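Local coordinates for protein phosphatidylglycerophosphatase B (Bacillus subtilis, PDB 6FMX) that removes the terminal phosphate from phosphatidylglycerophosphate to give phosphatidylglycerol, and also dephosphorylates undecaprenyl pyrophosphate on the way to the lipid carrier undecaprenyl phosphate, at residues A[52-57]-A[124-129]; A[122-125]-A[130-133]; A[139-144]-A[182-187]; A[148-153]-A[207-212]. One frame throughout, in Å; residues are numbered along the deposited sequence.

Contact 1. Residues A[52-57]-A[124-129]; sequences AAVLIR and DFAPLV
The guanidinium of Arg57 closes end-on around a single backbone oxygen, that of Ala126. Arg57 NH2 reaches Ala126 O at 2.8 Å and NH1 reaches the same oxygen at 3.0 Å; the oxygen lies nearly in the guanidinium plane, so the fork is flat. The two faces of the group are covered by aliphatic carbon. Leu128 CD1 sits over the centre of one face, 3.6 Å from Arg57 CZ, while CG2 of Val54, from the arginine's own segment, lies over the opposite face. The same valine methyl meets Ala126 CB at 4.1 Å, which puts apolar carbon beside the polar grip.

Further out, Arg57 closes a type I beta turn that starts at Val54, and its chain runs extended from CG to NE toward the 124-129 loop. NH2 is also bonded to Tyr186 O, and the backbone of Leu128 is bonded to that of Leu187. The end region of helix 40-54 and the 124-129 loop, both probably on the extracellular side, are thus joined to each other and to the end of helix 166-186. The acceptor is a neutral carbonyl, so the bond does not pair the arginine's charge, and the methyls over both faces probably help to hold the guanidinium flat against it.

Contact 2. Residues A[122-125]-A[130-133]; sequences RPDF and HESS. With WO4 (tungstate(VI)ion), chain G.
Arg122 and Glu131 run antiparallel alongside each other, guanidinium and carboxylate planes only 24° apart, so the acid lies over the arginine's face and does not meet its edge. Glu131 CB sits over the centre of the guanidinium, 3.5 Å from Arg122 CZ. Glu131 OE2 comes to 3.1 Å from Arg122 NE, a salt bridge made by charge alone, because the oxygen is well out of the plane and no N-H points at it. In Glu131, CG lies between the backbone N and the carbonyl carbon (chi1 50°), and a bend at chi2 lays the carboxylate along the arginine.

The in-plane N-H groups are spent elsewhere. Arg122 takes Ser133 side-on with two nitrogens: NE donates to Ser133 O at 2.8 Å, from above the carbonyl plane, and NH2 donates to Ser133 OG, also at 2.8 Å. Farther round the edge, NH1 points at tungstate O1, although the 2.5 Å modelled between Arg122 NH1 and that oxygen is so short that its exact length is doubtful; NH2 meets O1 only weakly. Glu131 OE2 in turn accepts from Ser133 N at 3.3 Å, so the acid helps to position the residue that holds the arginine. Through OE1 it shares a bridging water with Asp124 OD1; the water separates two carboxylates that would otherwise probably repel.

Lys115 bonds both Ser133 OG and the tungstate. This is the anion pocket of a PAP2 phosphatase, beside His190, the inferred nucleophile, with Arg122 of the first sequence motif held by Ser133, farther along the same loop; tungstate probably stands where a substrate phosphate binds.

Contact 3. Residues A[139-144]-A[182-187]; sequences GHSMNA and ISRVYL. With WO4 (tungstate(VI)ion), chain G.
Arg184 lies flat on the imidazole of His140, and these two side chains carry most of the meeting between helix 139-158 and helix 166-186. Along the second segment, Ser183 enters through a second shell: its OG bonds Thr69 OG1, the hydroxyl that also takes Arg184 NH1.

At Arg184 itself, CG passes Ser141 OG, which is bonded to Ser138. The chain then bends at chi2 and again at chi3, curling the guanidinium over His140. The planes are 3° apart and the centres 3.6 Å apart, with CZ above the middle of the ring, although the two side chains arrive roughly perpendicular. Both flat groups present an edge to the tungstate. Arg184 NH2 donates to O1 of the ion at 2.8 Å, and NE makes a weak bond to O4. The ring's ND1 is bonded to O3 at 3.3 Å, while His140 N meets O4 at 2.9 Å and Gly139 N meets O2 at 2.9 Å, the last almost straight at 173°. Arg184 also touches His190, the inferred nucleophile; beyond it the segment ends at Leu187, packed on Leu128.

His140 of motif II, inferred to be the proton donor, is covered on one face by Arg184 of motif III. The backbone amides of Gly139 and His140 point into the pocket at the start of helix 139-158, where the helix dipole would probably favour an anion. Amides, imidazole and guanidinium together hold all four tungstate oxygens, consistent with binding of a substrate phosphate.

Contact 4. Residues A[148-153]-A[207-212]; sequences YPVIAY and FLVKGF. With OLC ((2R)-2,3-dihydroxypropyl (9Z)-octadec-9-enoate), chain E.
With CG anti to the backbone N in both residues (chi1 169° in Tyr153, 166° in Lys210), the tyrosine ring and the lysine chain are carried into the same gap between helix 139-158 and helix 192-215. The lysine runs across one face of the ring. Its CG stands 4.2 Å from the centroid of the Tyr153 ring, 25° off the normal, in a CH-pi contact displaced toward the rim. A bend at chi3 then brings CE of Lys210 down to 3.5 Å from Tyr153 CD1. It is therefore the aliphatic part of the lysine that packs; NZ goes on to a long, weak ion pair with Glu214, and the phenol OH is bonded to Asp213 and Lys217.

Beside this pair, Val150 and Val209 meet roughly perpendicular, with Val150 CG2 at 3.7 Å from Val209 CG1. A monoolein chain lies against helix 192-215: C14 of the lipid is 3.4 Å from Phe212 CD1, and C12 is 3.8 Å from Val209 CA.

A valine contact and a tyrosine with polar partners, probably toward the cytoplasmic side, make up a helix-helix interface of the PAP2 transmembrane bundle, away from the active site.

How the contacts relate
Contacts 3 and 4 are buried between transmembrane helices and share helix 139-158, whose start serves the anion pocket in contact 3 and whose later turns pack a valine and a tyrosine ring in contact 4. Contact 1 is a surface meeting of the end region of helix 40-54 with a loop, and contact 2, partly buried, lies within that loop, sharing Asp124 and Phe125 with it. Arginines dominate three of the four: the one in contact 1 holds a backbone carbonyl, whereas those of contacts 2 and 3 converge on one tungstate. Contact 1 touches contact 3 directly, by two probable hydrogen bonds to the end of helix 166-186 and the residue after it, while contact 4 stands across the chain's centre from contacts 1 and 2.

Contact 1. Residues A[52-57]-A[124-129]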
# COMPACT_ATOMS: atom_id res chain seq x y z
N ALA A 52 -16.32 -2.80 -15.43
CA ALA A 52 -15.64 -2.26 -16.60
C ALA A 52 -14.21 -2.79 -16.71
O ALA A 52 -13.71 -3.01 -17.83
CB ALA A 52 -15.64 -0.74 -16.57
N ALA A 53 -13.55 -3.03 -15.58
CA ALA A 53 -12.19 -3.56 -15.61
C ALA A 53 -12.15 -4.95 -16.23
O ALA A 53 -11.16 -5.32 -16.88
CB ALA A 53 -11.60 -3.57 -14.20
N VAL A 54 -13.21 -5.75 -16.04
CA VAL A 54 -13.26 -7.08 -16.65
C VAL A 54 -13.15 -6.99 -18.16
O VAL A 54 -12.58 -7.88 -18.81
CB VAL A 54 -14.56 -7.81 -16.22
CG1 VAL A 54 -14.66 -9.17 -16.92
CG2 VAL A 54 -14.61 -7.97 -14.69
N LEU A 55 -13.66 -5.91 -18.76
CA LEU A 55 -13.68 -5.77 -20.21
C LEU A 55 -12.29 -5.65 -20.81
O LEU A 55 -12.11 -5.97 -21.99
CB LEU A 55 -14.50 -4.55 -20.62
CG LEU A 55 -15.98 -4.60 -20.25
CD1 LEU A 55 -16.76 -3.52 -20.99
CD2 LEU A 55 -16.58 -5.98 -20.50
N ILE A 56 -11.30 -5.20 -20.04
CA ILE A 56 -9.94 -5.07 -20.54
C ILE A 56 -9.15 -6.37 -20.37
O ILE A 56 -8.05 -6.49 -20.93
CB ILE A 56 -9.22 -3.91 -19.82
CG1 ILE A 56 -7.97 -3.45 -20.59
CG2 ILE A 56 -8.91 -4.25 -18.36
CD1 ILE A 56 -8.14 -3.31 -22.10
N ARG A 57 -9.69 -7.34 -19.65
CA ARG A 57 -8.92 -8.53 -19.32
C ARG A 57 -8.55 -9.32 -20.57
O ARG A 57 -9.32 -9.40 -21.54
CB ARG A 57 -9.71 -9.43 -18.37
CG ARG A 57 -9.75 -8.94 -16.94
CD ARG A 57 -10.60 -9.87 -16.09
NE ARG A 57 -10.80 -9.37 -14.74
CZ ARG A 57 -11.52 -10.01 -13.83
NH1 ARG A 57 -12.10 -11.17 -14.15
NH2 ARG A 57 -11.68 -9.51 -12.61
N ASP A 124 -17.08 -9.75 -5.73
CA ASP A 124 -17.59 -11.09 -6.05
C ASP A 124 -18.38 -11.15 -7.36
O ASP A 124 -19.30 -11.95 -7.51
CB ASP A 124 -18.41 -11.67 -4.90
CG ASP A 124 -17.56 -12.49 -3.95
OD1 ASP A 124 -16.75 -13.31 -4.45
OD2 ASP A 124 -17.65 -12.29 -2.72
N PHE A 125 -18.01 -10.31 -8.33
CA PHE A 125 -18.49 -10.47 -9.69
C PHE A 125 -17.62 -11.42 -10.49
O PHE A 125 -18.14 -12.27 -11.21
CB PHE A 125 -18.54 -9.11 -10.40
CG PHE A 125 -19.32 -8.08 -9.66
CD1 PHE A 125 -20.69 -8.21 -9.50
CD2 PHE A 125 -18.68 -6.97 -9.11
CE1 PHE A 125 -21.41 -7.26 -8.80
CE2 PHE A 125 -19.40 -6.02 -8.41
CZ PHE A 125 -20.77 -6.16 -8.26
N ALA A 126 -16.31 -11.30 -10.35
CA ALA A 126 -15.39 -12.01 -11.22
C ALA A 126 -13.99 -12.06 -10.64
O ALA A 126 -13.04 -11.64 -11.30
CB ALA A 126 -15.37 -11.35 -12.59
N PRO A 127 -13.80 -12.58 -9.43
CA PRO A 127 -12.47 -12.56 -8.83
C PRO A 127 -11.54 -13.50 -9.58
O PRO A 127 -11.95 -14.57 -10.02
CB PRO A 127 -12.71 -13.04 -7.40
CG PRO A 127 -13.90 -13.96 -7.53
CD PRO A 127 -14.75 -13.37 -8.62
N LEU A 128 -10.28 -13.09 -9.72
CA LEU A 128 -9.27 -13.96 -10.30
C LEU A 128 -8.31 -14.51 -9.26
O LEU A 128 -7.48 -15.37 -9.58
CB LEU A 128 -8.48 -13.22 -11.38
CG LEU A 128 -9.27 -12.97 -12.66
CD1 LEU A 128 -8.51 -12.02 -13.58
CD2 LEU A 128 -9.60 -14.30 -13.36
N VAL A 129 -8.40 -14.03 -8.02
CA VAL A 129 -7.55 -14.52 -6.94
C VAL A 129 -8.42 -14.74 -5.71
O VAL A 129 -9.53 -14.23 -5.59
CB VAL A 129 -6.38 -13.55 -6.61
CG1 VAL A 129 -5.32 -13.61 -7.70
CG2 VAL A 129 -6.88 -12.13 -6.40

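Contact 2. Residues A[122-125]-A[130-133]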
# COMPACT_ATOMS: atom_id res chain seq x y z
N ARG A 122 -17.06 -8.08 -0.38
CA ARG A 122 -16.20 -8.04 -1.55
C ARG A 122 -17.03 -7.90 -2.83
O ARG A 122 -18.23 -8.18 -2.84
CB ARG A 122 -15.35 -9.30 -1.61
CG ARG A 122 -14.40 -9.48 -0.46
CD ARG A 122 -13.00 -9.09 -0.88
NE ARG A 122 -12.05 -9.19 0.23
CZ ARG A 122 -10.74 -9.05 0.09
NH1 ARG A 122 -10.23 -8.81 -1.11
NH2 ARG A 122 -9.94 -9.16 1.14
N PRO A 123 -16.40 -7.48 -3.94
CA PRO A 123 -17.16 -7.36 -5.20
C PRO A 123 -17.84 -8.65 -5.63
O PRO A 123 -19.05 -8.65 -5.90
CB PRO A 123 -16.08 -6.92 -6.20
CG PRO A 123 -15.10 -6.15 -5.36
CD PRO A 123 -15.04 -6.90 -4.05
N ASP A 124 -17.08 -9.75 -5.73
CA ASP A 124 -17.59 -11.09 -6.05
C ASP A 124 -18.38 -11.15 -7.36
O ASP A 124 -19.30 -11.95 -7.51
CB ASP A 124 -18.41 -11.67 -4.90
CG ASP A 124 -17.56 -12.49 -3.95
OD1 ASP A 124 -16.75 -13.31 -4.45
OD2 ASP A 124 -17.65 -12.29 -2.72
N PHE A 125 -18.01 -10.31 -8.33
CA PHE A 125 -18.49 -10.47 -9.69
C PHE A 125 -17.62 -11.42 -10.49
O PHE A 125 -18.14 -12.27 -11.21
CB PHE A 125 -18.54 -9.11 -10.40
CG PHE A 125 -19.32 -8.08 -9.66
CD1 PHE A 125 -20.69 -8.21 -9.50
CD2 PHE A 125 -18.68 -6.97 -9.11
CE1 PHE A 125 -21.41 -7.26 -8.80
CE2 PHE A 125 -19.40 -6.02 -8.41
CZ PHE A 125 -20.77 -6.16 -8.26
N HIS A 130 -7.89 -15.54 -4.79
CA HIS A 130 -8.60 -15.90 -3.58
C HIS A 130 -8.47 -14.80 -2.53
O HIS A 130 -7.46 -14.09 -2.46
CB HIS A 130 -8.05 -17.22 -3.02
CG HIS A 130 -8.23 -17.38 -1.55
ND1 HIS A 130 -9.33 -18.00 -1.00
CD2 HIS A 130 -7.45 -17.01 -0.50
CE1 HIS A 130 -9.23 -18.00 0.32
NE2 HIS A 130 -8.09 -17.40 0.64
N GLU A 131 -9.51 -14.66 -1.72
CA GLU A 131 -9.49 -13.76 -0.58
C GLU A 131 -10.33 -14.37 0.54
O GLU A 131 -11.27 -15.13 0.27
CB GLU A 131 -10.03 -12.36 -0.95
CG GLU A 131 -11.37 -12.37 -1.69
CD GLU A 131 -12.54 -12.59 -0.75
OE1 GLU A 131 -13.61 -13.05 -1.21
OE2 GLU A 131 -12.38 -12.30 0.46
N SER A 132 -9.99 -14.05 1.78
CA SER A 132 -10.69 -14.60 2.93
C SER A 132 -10.94 -13.53 3.99
O SER A 132 -10.77 -13.76 5.19
CB SER A 132 -9.92 -15.77 3.54
OG SER A 132 -8.78 -15.30 4.24
N SER A 133 -11.36 -12.34 3.56
CA SER A 133 -11.58 -11.24 4.49
C SER A 133 -12.49 -10.20 3.85
O SER A 133 -12.83 -10.29 2.67
CB SER A 133 -10.26 -10.60 4.91
OG SER A 133 -9.72 -9.84 3.85
W WO4 G . -6.63 -7.62 0.27
O1 WO4 G . -7.79 -8.88 -0.84
O2 WO4 G . -7.74 -6.64 1.66
O3 WO4 G . -5.28 -8.72 1.33
O4 WO4 G . -5.83 -6.27 -0.99
O HOH W 1 -13.85 -12.66 -3.85

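Contact 3. Residues A[139-144]-A[182-187]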
# COMPACT_ATOMS: atom_id res chain seq x y z
N GLY A 139 -5.83 -4.45 1.77
CA GLY A 139 -4.56 -4.68 2.45
C GLY A 139 -3.36 -4.61 1.52
O GLY A 139 -2.32 -4.08 1.89
N HIS A 140 -3.50 -5.15 0.30
CA HIS A 140 -2.38 -5.07 -0.65
C HIS A 140 -2.04 -3.62 -0.97
O HIS A 140 -0.87 -3.25 -1.05
CB HIS A 140 -2.71 -5.82 -1.95
CG HIS A 140 -2.45 -7.30 -1.90
ND1 HIS A 140 -3.05 -8.15 -0.99
CD2 HIS A 140 -1.68 -8.09 -2.69
CE1 HIS A 140 -2.65 -9.39 -1.21
NE2 HIS A 140 -1.83 -9.38 -2.24
N SER A 141 -3.07 -2.78 -1.15
CA SER A 141 -2.83 -1.38 -1.46
C SER A 141 -2.25 -0.65 -0.26
O SER A 141 -1.36 0.20 -0.39
CB SER A 141 -4.13 -0.72 -1.91
OG SER A 141 -4.77 -1.53 -2.89
N MET A 142 -2.76 -0.97 0.94
CA MET A 142 -2.25 -0.38 2.17
C MET A 142 -0.81 -0.80 2.43
O MET A 142 0.01 0.02 2.86
CB MET A 142 -3.15 -0.77 3.33
CG MET A 142 -2.94 0.04 4.60
SD MET A 142 -4.46 0.09 5.56
CE MET A 142 -3.79 0.45 7.19
N ASN A 143 -0.50 -2.09 2.22
CA ASN A 143 0.87 -2.57 2.32
C ASN A 143 1.79 -1.83 1.35
O ASN A 143 2.89 -1.40 1.73
CB ASN A 143 0.94 -4.07 2.01
CG ASN A 143 0.26 -4.94 3.04
OD1 ASN A 143 -0.13 -4.49 4.10
ND2 ASN A 143 0.13 -6.23 2.71
N ALA A 144 1.37 -1.71 0.09
CA ALA A 144 2.28 -1.18 -0.93
C ALA A 144 2.48 0.32 -0.75
O ALA A 144 3.59 0.83 -0.95
CB ALA A 144 1.75 -1.49 -2.34
N ILE A 182 -3.97 -1.00 -8.80
CA ILE A 182 -4.69 -1.26 -10.05
C ILE A 182 -5.00 -2.75 -10.17
O ILE A 182 -6.10 -3.14 -10.59
CB ILE A 182 -3.87 -0.77 -11.25
CG1 ILE A 182 -3.86 0.76 -11.35
CG2 ILE A 182 -4.39 -1.38 -12.55
CD1 ILE A 182 -2.80 1.26 -12.34
N SER A 183 -4.04 -3.59 -9.79
CA SER A 183 -4.18 -5.03 -9.92
C SER A 183 -5.30 -5.58 -9.04
O SER A 183 -5.97 -6.53 -9.44
CB SER A 183 -2.85 -5.72 -9.59
OG SER A 183 -2.66 -5.84 -8.19
N ARG A 184 -5.53 -4.99 -7.86
CA ARG A 184 -6.64 -5.47 -7.03
C ARG A 184 -7.99 -5.20 -7.68
O ARG A 184 -8.92 -5.99 -7.53
CB ARG A 184 -6.60 -4.84 -5.63
CG ARG A 184 -5.23 -4.86 -4.96
CD ARG A 184 -4.68 -6.28 -4.92
NE ARG A 184 -5.40 -7.13 -3.97
CZ ARG A 184 -5.26 -8.45 -3.90
NH1 ARG A 184 -4.43 -9.08 -4.72
NH2 ARG A 184 -5.95 -9.14 -3.00
N VAL A 185 -8.11 -4.08 -8.39
CA VAL A 185 -9.36 -3.81 -9.10
C VAL A 185 -9.45 -4.67 -10.35
O VAL A 185 -10.50 -5.27 -10.63
CB VAL A 185 -9.47 -2.31 -9.43
CG1 VAL A 185 -10.78 -2.04 -10.15
CG2 VAL A 185 -9.38 -1.46 -8.14
N TYR A 186 -8.36 -4.76 -11.11
CA TYR A 186 -8.30 -5.63 -12.29
C TYR A 186 -8.69 -7.06 -11.94
O TYR A 186 -9.46 -7.70 -12.67
CB TYR A 186 -6.89 -5.59 -12.89
CG TYR A 186 -6.73 -6.50 -14.11
CD1 TYR A 186 -6.53 -7.86 -13.96
CD2 TYR A 186 -6.75 -5.97 -15.39
CE1 TYR A 186 -6.39 -8.69 -15.06
CE2 TYR A 186 -6.60 -6.80 -16.51
CZ TYR A 186 -6.42 -8.16 -16.33
OH TYR A 186 -6.29 -9.00 -17.41
N LEU A 187 -8.11 -7.61 -10.88
CA LEU A 187 -8.34 -9.00 -10.51
C LEU A 187 -9.68 -9.22 -9.81
O LEU A 187 -9.96 -10.35 -9.40
CB LEU A 187 -7.19 -9.50 -9.61
CG LEU A 187 -5.81 -9.53 -10.27
CD1 LEU A 187 -4.71 -9.72 -9.23
CD2 LEU A 187 -5.76 -10.64 -11.34
W WO4 G . -6.63 -7.62 0.27
O1 WO4 G . -7.79 -8.88 -0.84
O2 WO4 G . -7.74 -6.64 1.66
O3 WO4 G . -5.28 -8.72 1.33
O4 WO4 G . -5.83 -6.27 -0.99

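Contact 4. Residues A[148-153]-A[207-212]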
# COMPACT_ATOMS: atom_id res chain seq x y z
N TYR A 148 6.61 0.50 0.17
CA TYR A 148 7.53 0.89 -0.90
C TYR A 148 8.04 2.33 -0.73
O TYR A 148 9.25 2.56 -0.93
CB TYR A 148 6.91 0.66 -2.28
CG TYR A 148 6.88 -0.81 -2.63
CD1 TYR A 148 8.06 -1.51 -2.89
CD2 TYR A 148 5.70 -1.52 -2.63
CE1 TYR A 148 8.04 -2.86 -3.17
CE2 TYR A 148 5.67 -2.87 -2.90
CZ TYR A 148 6.84 -3.53 -3.17
OH TYR A 148 6.80 -4.88 -3.44
N PRO A 149 7.21 3.31 -0.38
CA PRO A 149 7.79 4.63 -0.04
C PRO A 149 8.72 4.60 1.16
O PRO A 149 9.71 5.34 1.19
CB PRO A 149 6.55 5.50 0.23
CG PRO A 149 5.46 4.84 -0.53
CD PRO A 149 5.73 3.37 -0.46
N VAL A 150 8.43 3.75 2.16
CA VAL A 150 9.32 3.62 3.31
C VAL A 150 10.67 3.05 2.88
O VAL A 150 11.73 3.56 3.27
CB VAL A 150 8.66 2.75 4.40
CG1 VAL A 150 9.70 2.26 5.39
CG2 VAL A 150 7.60 3.54 5.12
N ILE A 151 10.64 1.98 2.08
CA ILE A 151 11.88 1.42 1.56
C ILE A 151 12.66 2.49 0.80
O ILE A 151 13.87 2.65 0.99
CB ILE A 151 11.59 0.20 0.67
CG1 ILE A 151 11.20 -1.01 1.52
CG2 ILE A 151 12.79 -0.11 -0.23
CD1 ILE A 151 10.65 -2.19 0.70
N ALA A 152 11.97 3.23 -0.06
CA ALA A 152 12.61 4.32 -0.80
C ALA A 152 13.27 5.31 0.15
O ALA A 152 14.40 5.74 -0.09
CB ALA A 152 11.58 5.03 -1.68
N TYR A 153 12.58 5.68 1.23
CA TYR A 153 13.14 6.66 2.16
C TYR A 153 14.42 6.14 2.78
O TYR A 153 15.43 6.85 2.82
CB TYR A 153 12.12 7.01 3.25
CG TYR A 153 12.75 7.81 4.37
CD1 TYR A 153 13.04 9.15 4.20
CD2 TYR A 153 13.05 7.23 5.60
CE1 TYR A 153 13.63 9.91 5.21
CE2 TYR A 153 13.64 7.97 6.62
CZ TYR A 153 13.92 9.30 6.41
OH TYR A 153 14.50 10.03 7.42
N PHE A 207 4.40 8.71 5.95
CA PHE A 207 4.75 10.07 6.34
C PHE A 207 5.02 10.16 7.83
O PHE A 207 5.88 10.93 8.27
CB PHE A 207 3.65 11.05 5.93
CG PHE A 207 3.69 11.42 4.48
CD1 PHE A 207 4.77 12.12 3.97
CD2 PHE A 207 2.66 11.06 3.63
CE1 PHE A 207 4.82 12.46 2.63
CE2 PHE A 207 2.70 11.40 2.29
CZ PHE A 207 3.78 12.10 1.79
N LEU A 208 4.29 9.37 8.63
CA LEU A 208 4.52 9.39 10.07
C LEU A 208 5.91 8.87 10.43
O LEU A 208 6.62 9.49 11.23
CB LEU A 208 3.45 8.58 10.79
CG LEU A 208 2.07 9.21 10.92
CD1 LEU A 208 1.17 8.28 11.71
CD2 LEU A 208 2.14 10.57 11.60
N VAL A 209 6.31 7.74 9.84
CA VAL A 209 7.60 7.16 10.19
C VAL A 209 8.74 7.97 9.58
O VAL A 209 9.81 8.09 10.20
CB VAL A 209 7.65 5.67 9.78
CG1 VAL A 209 7.66 5.49 8.27
CG2 VAL A 209 8.86 4.98 10.41
N LYS A 210 8.53 8.57 8.40
CA LYS A 210 9.54 9.47 7.84
C LYS A 210 9.70 10.72 8.71
O LYS A 210 10.83 11.12 9.03
CB LYS A 210 9.15 9.87 6.42
CG LYS A 210 9.93 11.04 5.86
CD LYS A 210 9.63 11.24 4.38
CE LYS A 210 10.83 11.80 3.65
NZ LYS A 210 10.76 13.29 3.57
N GLY A 211 8.59 11.34 9.10
CA GLY A 211 8.67 12.52 9.95
C GLY A 211 9.35 12.24 11.28
O GLY A 211 10.13 13.05 11.78
N PHE A 212 9.06 11.08 11.88
CA PHE A 212 9.71 10.68 13.12
C PHE A 212 11.21 10.50 12.92
O PHE A 212 12.02 11.03 13.69
CB PHE A 212 9.09 9.38 13.63
CG PHE A 212 9.81 8.78 14.80
CD1 PHE A 212 9.64 9.28 16.08
CD2 PHE A 212 10.66 7.69 14.63
CE1 PHE A 212 10.29 8.72 17.16
CE2 PHE A 212 11.32 7.13 15.70
CZ PHE A 212 11.13 7.63 16.97
C18 OLC E . 6.30 11.76 15.22
C10 OLC E . 5.76 3.96 12.88
C9 OLC E . 5.35 2.90 13.54
C17 OLC E . 5.42 10.55 14.90
C11 OLC E . 5.36 5.37 13.30
C8 OLC E . 4.46 3.02 14.78
C24 OLC E . 0.23 -8.20 12.80
C16 OLC E . 5.42 9.61 16.10
C12 OLC E . 6.61 6.16 13.67
C7 OLC E . 4.96 2.04 15.85
C15 OLC E . 5.37 8.17 15.61
C13 OLC E . 6.81 6.13 15.18
C6 OLC E . 3.79 1.30 16.51
C14 OLC E . 6.77 7.56 15.72
C5 OLC E . 4.13 -0.19 16.69
C4 OLC E . 2.87 -1.07 16.66
C3 OLC E . 3.26 -2.48 16.18
C2 OLC E . 1.99 -3.30 15.94
C21 OLC E . 1.60 -6.54 14.15
C1 OLC E . 2.35 -4.71 15.44
C22 OLC E . 0.28 -6.82 13.44
O19 OLC E . 3.47 -5.01 15.25
O25 OLC E . -1.12 -8.53 12.60
O23 OLC E . -0.77 -6.74 14.36
O20 OLC E . 1.34 -5.65 15.20